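Lectin (Trichosanthes anguina, PDB 4HR6) binds galactosides through ricin-type beta-trefoil domains, as a nontoxic three-chain relative of type II ribosome-inactivating proteins. Local coordinates at residues Thr10-Arg15 and Gln44-His49; Lys59-Asn64 and Ile85-Ser90; Val135-Gly140 and Ala174-Gly179; Trp160-Val165 and Asp243-Ile248. One frame throughout, in Å; residues are numbered along the deposited sequence.

Contacts 1 and 2 lie in the first ricin-type trefoil domain, and contacts 3 and 4 in the second. Contacts 1 and 2 are buried and reach the same six-stranded sheet. They touch where W46 CH2 meets L61 CD1. Contacts 3 and 4 are partly buried, contact 3 near the middle of the chain and contact 4 far out, about 37 Å from contact 1 between centres. Contacts 1 and 3 both pair antiparallel strands through backbone bonds, and both add a bridging water. They meet across the two domains through S13 and S177. Contact 2 relies on an indole N-H held by a main-chain oxygen. Contact 4 uses a lysine chain over a tryptophan face in place of strand pairing.

Contact 1: residues Thr10-Arg15 and Gln44-His49; sequences TRISGR and QKWTFH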
# COMPACT_ATOMS: atom_id res chain seq x y z
N THR C 10 9.73 -0.73 -18.21
CA THR C 10 9.19 0.36 -17.36
C THR C 10 10.12 1.59 -17.33
O THR C 10 11.06 1.68 -18.13
CB THR C 10 8.94 -0.18 -15.94
OG1 THR C 10 8.23 0.78 -15.16
CG2 THR C 10 10.24 -0.54 -15.28
N ARG C 11 9.85 2.54 -16.43
CA ARG C 11 10.77 3.67 -16.18
C ARG C 11 11.40 3.55 -14.81
O ARG C 11 10.93 2.81 -13.93
CB ARG C 11 10.05 5.01 -16.31
CG ARG C 11 9.63 5.35 -17.74
CD ARG C 11 8.23 5.93 -17.81
NE ARG C 11 8.22 7.34 -18.11
CZ ARG C 11 7.16 8.14 -18.01
NH1 ARG C 11 5.99 7.67 -17.59
NH2 ARG C 11 7.27 9.42 -18.33
N ILE C 12 12.51 4.27 -14.65
CA ILE C 12 13.17 4.40 -13.36
C ILE C 12 13.25 5.89 -13.07
O ILE C 12 13.88 6.63 -13.83
CB ILE C 12 14.58 3.80 -13.38
CG1 ILE C 12 14.55 2.39 -13.97
CG2 ILE C 12 15.17 3.77 -11.97
CD1 ILE C 12 15.89 1.71 -13.99
N SER C 13 12.58 6.33 -12.00
CA SER C 13 12.63 7.73 -11.61
C SER C 13 13.25 7.86 -10.23
O SER C 13 13.37 6.87 -9.49
CB SER C 13 11.25 8.38 -11.69
OG SER C 13 10.35 7.86 -10.72
N GLY C 14 13.68 9.07 -9.89
CA GLY C 14 14.30 9.31 -8.58
C GLY C 14 14.46 10.77 -8.21
O GLY C 14 13.48 11.54 -8.20
N ARG C 15 15.70 11.15 -7.90
CA ARG C 15 16.08 12.52 -7.54
C ARG C 15 15.20 13.58 -8.15
O ARG C 15 15.14 13.74 -9.38
CB ARG C 15 17.52 12.77 -7.99
CG ARG C 15 18.55 12.72 -6.88
CD ARG C 15 18.75 14.08 -6.23
NE ARG C 15 20.15 14.25 -5.86
CZ ARG C 15 20.66 15.33 -5.27
NH1 ARG C 15 21.96 15.36 -4.99
NH2 ARG C 15 19.89 16.36 -4.95
N GLN C 44 14.41 6.39 -22.39
CA GLN C 44 14.02 6.33 -20.96
C GLN C 44 13.30 5.03 -20.58
O GLN C 44 12.99 4.83 -19.41
CB GLN C 44 13.17 7.54 -20.60
CG GLN C 44 14.00 8.79 -20.41
CD GLN C 44 13.18 10.00 -20.03
OE1 GLN C 44 11.98 9.91 -19.77
NE2 GLN C 44 13.83 11.16 -20.00
N LYS C 45 13.05 4.17 -21.56
CA LYS C 45 12.45 2.86 -21.31
C LYS C 45 13.54 1.92 -20.87
O LYS C 45 14.60 1.86 -21.49
CB LYS C 45 11.79 2.28 -22.56
CG LYS C 45 10.82 3.20 -23.28
CD LYS C 45 9.51 3.39 -22.54
CE LYS C 45 8.49 4.08 -23.44
NZ LYS C 45 7.66 5.07 -22.70
N TRP C 46 13.30 1.19 -19.79
CA TRP C 46 14.23 0.20 -19.30
C TRP C 46 13.52 -1.14 -19.18
O TRP C 46 12.39 -1.22 -18.68
CB TRP C 46 14.82 0.64 -17.96
CG TRP C 46 15.72 1.82 -18.10
CD1 TRP C 46 15.36 3.13 -18.02
CD2 TRP C 46 17.12 1.80 -18.40
NE1 TRP C 46 16.46 3.93 -18.23
CE2 TRP C 46 17.55 3.14 -18.47
CE3 TRP C 46 18.06 0.78 -18.61
CZ2 TRP C 46 18.89 3.50 -18.74
CZ3 TRP C 46 19.38 1.13 -18.87
CH2 TRP C 46 19.78 2.48 -18.93
N THR C 47 14.22 -2.17 -19.64
CA THR C 47 13.67 -3.51 -19.71
C THR C 47 14.46 -4.41 -18.79
O THR C 47 15.69 -4.51 -18.91
CB THR C 47 13.69 -4.03 -21.16
OG1 THR C 47 12.90 -3.16 -21.96
CG2 THR C 47 13.12 -5.46 -21.25
N PHE C 48 13.75 -5.06 -17.87
CA PHE C 48 14.33 -5.98 -16.90
C PHE C 48 14.13 -7.42 -17.38
O PHE C 48 13.04 -7.77 -17.83
CB PHE C 48 13.65 -5.80 -15.53
CG PHE C 48 13.97 -4.49 -14.85
CD1 PHE C 48 13.48 -3.30 -15.36
CD2 PHE C 48 14.74 -4.47 -13.70
CE1 PHE C 48 13.77 -2.10 -14.73
CE2 PHE C 48 15.04 -3.27 -13.07
CZ PHE C 48 14.55 -2.09 -13.58
N HIS C 49 15.17 -8.25 -17.26
CA HIS C 49 15.13 -9.63 -17.74
C HIS C 49 15.38 -10.58 -16.60
O HIS C 49 15.87 -10.17 -15.56
CB HIS C 49 16.21 -9.84 -18.81
CG HIS C 49 15.91 -9.14 -20.09
ND1 HIS C 49 15.23 -9.75 -21.12
CD2 HIS C 49 16.17 -7.88 -20.50
CE1 HIS C 49 15.09 -8.89 -22.12
NE2 HIS C 49 15.66 -7.75 -21.77
O HOH W 1 13.39 5.98 -17.10
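T10 and W46 face each other as an antiparallel hydrogen-bonded pair, a buried strand contact in the first beta-trefoil domain. Q44, K45 and W46 form the Q-x-W motif of ricin-type lectins. T10 N donates a hydrogen bond to W46 O at 2.7 Å. W46 N returns the bond to T10 O at 2.8 Å. Both bonds are nearly straight. The side chains of T10 and W46 lie on the same face of the sheet.

I12 carries the apolar part. Its CG1 is anti to the carbonyl carbon, and chi2 is extended at -178°. This sends CD1 over one face of the W46 indole, 4.1 Å from W46 CG. The same methyl reaches F48 CZ, also at 4.1 Å. T10 CG2 meets F48 CE1 at 3.9 Å. Meanwhile T10 OG1 bonds to D184 of a neighbouring chain, so this residue also serves the chain interface.

Q44 ties the contact to the galactoside site. Its NE2 bonds to D21, which lines the sugar pocket, and its OE1 accepts from G39 N. Q44 thus probably helps to position D21 as a second-shell residue. W46 NE1 bonds to V20 O.

Beyond the paired residues a water joins the segments. It accepts from I12 N at 3.1 Å, lies 2.6 Å from Q44 O, to which it can donate, and sits in plane at the edge of the W46 ring.

Contact 2: residues Lys59-Asn64 and Ile85-Ser90; sequences KCLATN and ISWDVS
W87 and L61 cross at about a right angle, with the leucine over one indole face. L61 CG is anti to its backbone N (chi1 -165°). With chi2 at 76°, L61 CD2 rests 3.3 Å above the W87 ring plane, offset toward the rim. This is a CH-pi contact, with L61 CD2 3.7 Å from the centroid of the W87 six-membered ring. The edge of the same indole is held by the main chain. W87 NE1 donates to L61 O at 2.9 Å, close to straight. The oxygen lies in the ring plane, but the donor sits well above the carbonyl plane. Face and edge contacts together help to fix the rotation of the indole.

I85-S86-W87 appears to stand where the beta-trefoil's Q-x-W motif is expected, with isoleucine in the glutamine position. T63 CG2 comes obliquely to W87 CH2 at 3.8 Å.

The two branches of I85 work apart. CG2 touches L61 O at 3.4 Å and A62 CB at 3.6 Å. CD1 reaches C60 SG, which is bonded to C77 in a disulfide, at 3.9 Å. M118 of strand 117-120 also packs on W87, and W87 O accepts from Q164 of a neighbouring chain.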
# COMPACT_ATOMS: atom_id res chain seq x y z
N LYS C 59 21.00 -2.45 -25.31
CA LYS C 59 22.25 -2.64 -24.56
C LYS C 59 21.98 -2.57 -23.05
O LYS C 59 21.08 -1.83 -22.62
CB LYS C 59 23.28 -1.58 -24.96
N CYS C 60 22.75 -3.29 -22.26
CA CYS C 60 22.47 -3.37 -20.83
C CYS C 60 23.41 -2.60 -19.90
O CYS C 60 24.64 -2.68 -20.00
CB CYS C 60 22.30 -4.82 -20.36
SG CYS C 60 23.59 -6.00 -20.78
N LEU C 61 22.77 -1.86 -18.98
CA LEU C 61 23.40 -1.11 -17.89
C LEU C 61 24.58 -1.83 -17.22
O LEU C 61 24.48 -3.00 -16.87
CB LEU C 61 22.33 -0.82 -16.82
CG LEU C 61 22.61 0.22 -15.74
CD1 LEU C 61 22.46 1.61 -16.34
CD2 LEU C 61 21.67 0.06 -14.55
N ALA C 62 25.68 -1.10 -17.02
CA ALA C 62 26.92 -1.70 -16.52
C ALA C 62 27.80 -0.75 -15.72
O ALA C 62 27.76 0.47 -15.90
CB ALA C 62 27.73 -2.27 -17.68
N THR C 63 28.61 -1.35 -14.85
CA THR C 63 29.56 -0.62 -14.02
C THR C 63 30.85 -1.43 -13.79
O THR C 63 30.83 -2.51 -13.19
CB THR C 63 28.93 -0.25 -12.66
OG1 THR C 63 29.91 0.40 -11.85
CG2 THR C 63 28.40 -1.50 -11.92
N ASN C 64 31.97 -0.89 -14.29
CA ASN C 64 33.30 -1.47 -14.05
C ASN C 64 34.30 -0.36 -13.72
O ASN C 64 34.51 0.55 -14.53
CB ASN C 64 33.78 -2.26 -15.28
CG ASN C 64 35.01 -3.11 -15.00
OD1 ASN C 64 35.18 -3.65 -13.90
ND2 ASN C 64 35.86 -3.27 -16.00
N ILE C 85 27.04 -6.52 -15.09
CA ILE C 85 25.71 -6.19 -15.62
C ILE C 85 24.56 -6.84 -14.81
O ILE C 85 23.41 -6.87 -15.27
CB ILE C 85 25.60 -6.58 -17.12
CG1 ILE C 85 26.09 -8.01 -17.37
CG2 ILE C 85 26.41 -5.60 -17.96
CD1 ILE C 85 25.78 -8.52 -18.75
N SER C 86 24.89 -7.33 -13.62
CA SER C 86 23.89 -7.79 -12.65
C SER C 86 23.30 -6.60 -11.89
O SER C 86 24.00 -5.64 -11.57
CB SER C 86 24.53 -8.74 -11.63
OG SER C 86 25.03 -9.90 -12.25
N TRP C 87 22.00 -6.67 -11.58
CA TRP C 87 21.36 -5.62 -10.78
C TRP C 87 20.32 -6.20 -9.82
O TRP C 87 19.71 -7.24 -10.09
CB TRP C 87 20.73 -4.57 -11.69
CG TRP C 87 21.74 -3.89 -12.57
CD1 TRP C 87 21.98 -4.13 -13.89
CD2 TRP C 87 22.66 -2.86 -12.18
NE1 TRP C 87 22.98 -3.31 -14.35
CE2 TRP C 87 23.42 -2.52 -13.32
CE3 TRP C 87 22.91 -2.18 -10.97
CZ2 TRP C 87 24.41 -1.53 -13.30
CZ3 TRP C 87 23.90 -1.20 -10.95
CH2 TRP C 87 24.63 -0.89 -12.10
N ASP C 88 20.17 -5.54 -8.68
CA ASP C 88 19.17 -5.90 -7.69
C ASP C 88 18.45 -4.62 -7.25
O ASP C 88 19.08 -3.60 -6.98
CB ASP C 88 19.83 -6.60 -6.50
CG ASP C 88 18.83 -7.29 -5.59
OD1 ASP C 88 17.62 -7.26 -5.86
OD2 ASP C 88 19.27 -7.90 -4.59
N VAL C 89 17.12 -4.69 -7.21
CA VAL C 89 16.27 -3.60 -6.69
C VAL C 89 15.69 -4.03 -5.34
O VAL C 89 15.19 -5.16 -5.20
CB VAL C 89 15.13 -3.28 -7.68
CG1 VAL C 89 14.32 -2.07 -7.24
CG2 VAL C 89 15.71 -3.05 -9.07
N SER C 90 15.79 -3.14 -4.35
CA SER C 90 15.29 -3.40 -2.98
C SER C 90 14.00 -2.63 -2.75
O SER C 90 13.75 -1.60 -3.39
CB SER C 90 16.31 -2.94 -1.92
OG SER C 90 16.30 -1.52 -1.74

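Contact 3: residues Val135-Gly140 and Ala174-Gly179; sequences VQPIIG and ALYSDG
I138 and L175 join strands 138-143 and 173-175 of the second beta-trefoil domain. Strand 173-175 starts at the tryptophan of a Q-x-W motif, Q171 to W173. I138 N donates to L175 O at 3.0 Å. L175 N donates to I138 O at 2.9 Å. The next pair, I139 with A174, is non-hydrogen-bonded. There I139 CD1 turns back to A174 CB at 3.7 Å, because chi2 is bent to -52°.

P137 and Y176 lie side by side and point the same way. P137 CG sits over one face of the tyrosine ring, offset toward the rim, 3.9 Å from its centroid. Y176 OH bonds to R187, and R182 makes a cation-pi contact with the ring. P137 CA adds a close C-H contact to L175 O at 3.1 Å.

Y176 opens a type I turn that ends at G179. A water links V135 O, at 2.9 Å, to S177 N. S177 OG bonds to S13 of the first domain.

The chemistry changes along the segments. Direct backbone bonding between them is the I138-L175 pair. P137 lies past it, opposite Y176, and meets that residue through the ring. Farther on, the water stands in for a direct bond between V135 O and S177 N.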
# COMPACT_ATOMS: atom_id res chain seq x y z
N VAL C 135 5.59 8.01 -12.81
CA VAL C 135 6.76 8.74 -12.30
C VAL C 135 6.40 9.92 -11.40
O VAL C 135 7.23 10.41 -10.65
CB VAL C 135 7.69 9.24 -13.45
CG1 VAL C 135 8.37 8.06 -14.15
CG2 VAL C 135 6.92 10.07 -14.47
N GLN C 136 5.16 10.38 -11.48
CA GLN C 136 4.73 11.51 -10.70
C GLN C 136 4.79 11.26 -9.19
O GLN C 136 4.80 10.10 -8.72
CB GLN C 136 3.32 11.93 -11.11
CG GLN C 136 3.24 12.48 -12.53
CD GLN C 136 1.83 12.88 -12.93
OE1 GLN C 136 1.07 13.40 -12.12
NE2 GLN C 136 1.47 12.62 -14.19
N PRO C 137 4.88 12.35 -8.42
CA PRO C 137 4.78 12.25 -6.97
C PRO C 137 3.36 11.86 -6.54
O PRO C 137 2.39 12.28 -7.18
CB PRO C 137 5.10 13.67 -6.48
CG PRO C 137 5.63 14.42 -7.66
CD PRO C 137 5.06 13.75 -8.87
N ILE C 138 3.27 11.07 -5.48
CA ILE C 138 1.98 10.66 -4.93
C ILE C 138 1.55 11.68 -3.89
O ILE C 138 2.19 11.83 -2.85
CB ILE C 138 2.07 9.28 -4.21
CG1 ILE C 138 2.64 8.20 -5.13
CG2 ILE C 138 0.70 8.88 -3.67
CD1 ILE C 138 1.89 8.04 -6.42
N ILE C 139 0.44 12.37 -4.15
CA ILE C 139 -0.11 13.35 -3.22
C ILE C 139 -1.06 12.72 -2.22
O ILE C 139 -1.99 12.02 -2.60
CB ILE C 139 -0.95 14.43 -3.94
CG1 ILE C 139 -0.19 15.06 -5.12
CG2 ILE C 139 -1.45 15.48 -2.95
CD1 ILE C 139 1.18 15.58 -4.77
N GLY C 140 -0.89 13.04 -0.94
CA GLY C 140 -1.91 12.71 0.04
C GLY C 140 -1.69 13.28 1.41
O GLY C 140 -0.73 14.04 1.64
N ALA C 174 3.69 15.50 -0.71
CA ALA C 174 4.03 14.92 -1.98
C ALA C 174 5.16 13.94 -1.78
O ALA C 174 6.23 14.31 -1.29
CB ALA C 174 4.42 16.00 -2.96
N LEU C 175 4.91 12.68 -2.16
CA LEU C 175 5.89 11.60 -2.03
C LEU C 175 6.64 11.41 -3.35
O LEU C 175 6.05 11.05 -4.37
CB LEU C 175 5.20 10.31 -1.61
CG LEU C 175 4.74 10.18 -0.16
CD1 LEU C 175 3.93 11.38 0.33
CD2 LEU C 175 3.91 8.91 -0.02
N TYR C 176 7.94 11.65 -3.32
CA TYR C 176 8.77 11.65 -4.52
C TYR C 176 9.48 10.31 -4.68
O TYR C 176 9.69 9.59 -3.69
CB TYR C 176 9.81 12.80 -4.48
CG TYR C 176 9.30 14.11 -5.04
CD1 TYR C 176 8.22 14.75 -4.47
CD2 TYR C 176 9.92 14.71 -6.15
CE1 TYR C 176 7.74 15.94 -4.98
CE2 TYR C 176 9.44 15.90 -6.66
CZ TYR C 176 8.34 16.52 -6.07
OH TYR C 176 7.85 17.70 -6.56
N SER C 177 9.86 10.02 -5.92
CA SER C 177 10.49 8.75 -6.29
C SER C 177 11.80 8.51 -5.57
O SER C 177 12.23 7.37 -5.41
CB SER C 177 10.74 8.73 -7.80
OG SER C 177 9.53 8.97 -8.52
N ASP C 178 12.44 9.59 -5.12
CA ASP C 178 13.69 9.50 -4.36
C ASP C 178 13.49 9.14 -2.91
O ASP C 178 14.47 8.97 -2.18
CB ASP C 178 14.52 10.79 -4.48
CG ASP C 178 13.76 12.03 -4.05
OD1 ASP C 178 12.74 11.89 -3.34
OD2 ASP C 178 14.19 13.13 -4.44
N GLY C 179 12.23 9.04 -2.49
CA GLY C 179 11.91 8.67 -1.12
C GLY C 179 11.78 9.89 -0.23
O GLY C 179 11.75 9.76 0.99
O HOH W 2 8.29 11.58 -8.19

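Contact 4: residues Trp160-Val165 and Asp243-Ile248; sequences WLEECV and DLKKII
W160 and K245 make a CH-pi and cation-pi contact in the second beta-trefoil domain. W160 is on strand 158-163. K245 lies in the loop between a short 3-10 segment and strand 247-250.

W160 CG stands between its backbone N and carbonyl carbon (chi1 54°). This turns one indole face to the lysine. K245 has backbone angles of the left-handed helical region. Its side chain is bent at chi2 (71°), extended at chi3 and bent again at chi4. The chain therefore runs along the ring and does not stand off it. K245 CG is over the centre of the five-membered ring of W160, 3.4 Å from its centroid. NZ stays on the same face but off-centre, 4.4 Å from that centroid.

E162 acts at the indole edge. Its chain is bent at chi2, which brings OE1 back to W160, two residues earlier on the same strand. W160 NE1 donates to E162 OE1 at 2.8 Å. The bond is bent, 132° at the hydrogen, and uses the anti lone pair. It helps to hold the ring in place. E162 OE1 is 4.1 Å from K245 NZ, too far for a salt bridge, though the charge may still favour the lysine's placement.

The buried I247 makes the remaining apolar contacts. V237, a residue of the galactoside pocket, packs on both L161 and I247. I247 CG1 lies 4.2 Å from W160 CA, and I247 CD1 meets L161 CG at 4.4 Å.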
# COMPACT_ATOMS: atom_id res chain seq x y z
N TRP C 160 3.78 18.69 13.04
CA TRP C 160 3.20 17.82 14.06
C TRP C 160 1.76 17.44 13.67
O TRP C 160 1.26 17.81 12.60
CB TRP C 160 3.22 18.49 15.45
CG TRP C 160 2.59 19.85 15.50
CD1 TRP C 160 1.27 20.16 15.41
CD2 TRP C 160 3.28 21.10 15.67
NE1 TRP C 160 1.08 21.53 15.49
CE2 TRP C 160 2.31 22.12 15.66
CE3 TRP C 160 4.63 21.45 15.83
CZ2 TRP C 160 2.64 23.47 15.80
CZ3 TRP C 160 4.96 22.78 15.97
CH2 TRP C 160 3.96 23.78 15.95
N LEU C 161 1.09 16.73 14.56
CA LEU C 161 -0.28 16.27 14.32
C LEU C 161 -1.35 17.28 14.73
O LEU C 161 -1.36 17.80 15.85
CB LEU C 161 -0.50 14.93 15.03
CG LEU C 161 0.35 13.81 14.43
CD1 LEU C 161 0.35 12.59 15.33
CD2 LEU C 161 -0.15 13.48 13.04
N GLU C 162 -2.22 17.56 13.78
CA GLU C 162 -3.39 18.39 13.99
C GLU C 162 -4.60 17.57 13.55
O GLU C 162 -4.46 16.51 12.96
CB GLU C 162 -3.26 19.67 13.18
CG GLU C 162 -2.18 20.62 13.70
CD GLU C 162 -2.55 21.26 15.04
OE1 GLU C 162 -1.65 21.45 15.89
OE2 GLU C 162 -3.75 21.56 15.25
N GLU C 163 -5.79 18.08 13.86
CA GLU C 163 -7.02 17.47 13.41
C GLU C 163 -7.09 17.63 11.90
O GLU C 163 -6.85 18.71 11.37
CB GLU C 163 -8.23 18.17 14.05
CG GLU C 163 -9.44 17.26 14.25
CD GLU C 163 -9.29 16.32 15.44
OE1 GLU C 163 -9.56 15.11 15.28
OE2 GLU C 163 -8.90 16.78 16.53
N CYS C 164 -7.44 16.54 11.21
CA CYS C 164 -7.57 16.57 9.76
C CYS C 164 -8.66 17.50 9.32
O CYS C 164 -9.73 17.52 9.91
CB CYS C 164 -7.89 15.17 9.22
SG CYS C 164 -6.65 13.96 9.66
N VAL C 165 -8.38 18.26 8.26
CA VAL C 165 -9.35 19.17 7.67
C VAL C 165 -9.24 19.04 6.16
O VAL C 165 -8.22 19.44 5.58
CB VAL C 165 -9.10 20.64 8.09
CG1 VAL C 165 -10.26 21.52 7.63
CG2 VAL C 165 -8.90 20.76 9.59
N ASP C 243 -0.20 16.07 22.07
CA ASP C 243 -0.10 17.44 22.56
C ASP C 243 1.35 17.91 22.71
O ASP C 243 1.60 19.10 22.66
CB ASP C 243 -0.88 17.62 23.87
CG ASP C 243 -2.37 17.37 23.71
OD1 ASP C 243 -3.01 18.03 22.86
OD2 ASP C 243 -2.91 16.49 24.42
N LEU C 244 2.29 16.98 22.86
CA LEU C 244 3.72 17.32 22.90
C LEU C 244 4.24 18.02 21.64
O LEU C 244 5.32 18.61 21.67
CB LEU C 244 4.58 16.08 23.17
CG LEU C 244 4.58 15.57 24.61
CD1 LEU C 244 5.35 14.26 24.74
CD2 LEU C 244 5.15 16.62 25.56
N LYS C 245 3.50 17.93 20.54
CA LYS C 245 3.90 18.53 19.26
C LYS C 245 5.26 18.03 18.72
O LYS C 245 5.89 18.73 17.93
CB LYS C 245 3.90 20.06 19.38
CG LYS C 245 2.63 20.72 18.87
CD LYS C 245 1.44 20.46 19.78
CE LYS C 245 0.21 21.20 19.29
NZ LYS C 245 0.42 22.68 19.23
N LYS C 246 5.69 16.83 19.14
CA LYS C 246 6.98 16.28 18.72
C LYS C 246 6.89 14.92 17.99
O LYS C 246 6.48 13.90 18.57
CB LYS C 246 7.94 16.15 19.93
CG LYS C 246 8.96 17.28 20.08
CD LYS C 246 8.39 18.47 20.83
CE LYS C 246 9.43 19.56 21.12
NZ LYS C 246 9.39 20.68 20.13
N ILE C 247 7.29 14.93 16.72
CA ILE C 247 7.51 13.71 15.95
C ILE C 247 9.00 13.39 15.98
O ILE C 247 9.83 14.22 15.62
CB ILE C 247 7.07 13.86 14.48
CG1 ILE C 247 5.64 14.41 14.40
CG2 ILE C 247 7.21 12.53 13.73
CD1 ILE C 247 4.64 13.60 15.21
N ILE C 248 9.34 12.18 16.43
CA ILE C 248 10.72 11.76 16.54
C ILE C 248 11.00 10.51 15.70
O ILE C 248 10.07 9.89 15.17
CB ILE C 248 11.10 11.47 18.01
CG1 ILE C 248 10.35 10.25 18.55
CG2 ILE C 248 10.82 12.70 18.88
CD1 ILE C 248 10.77 9.82 19.94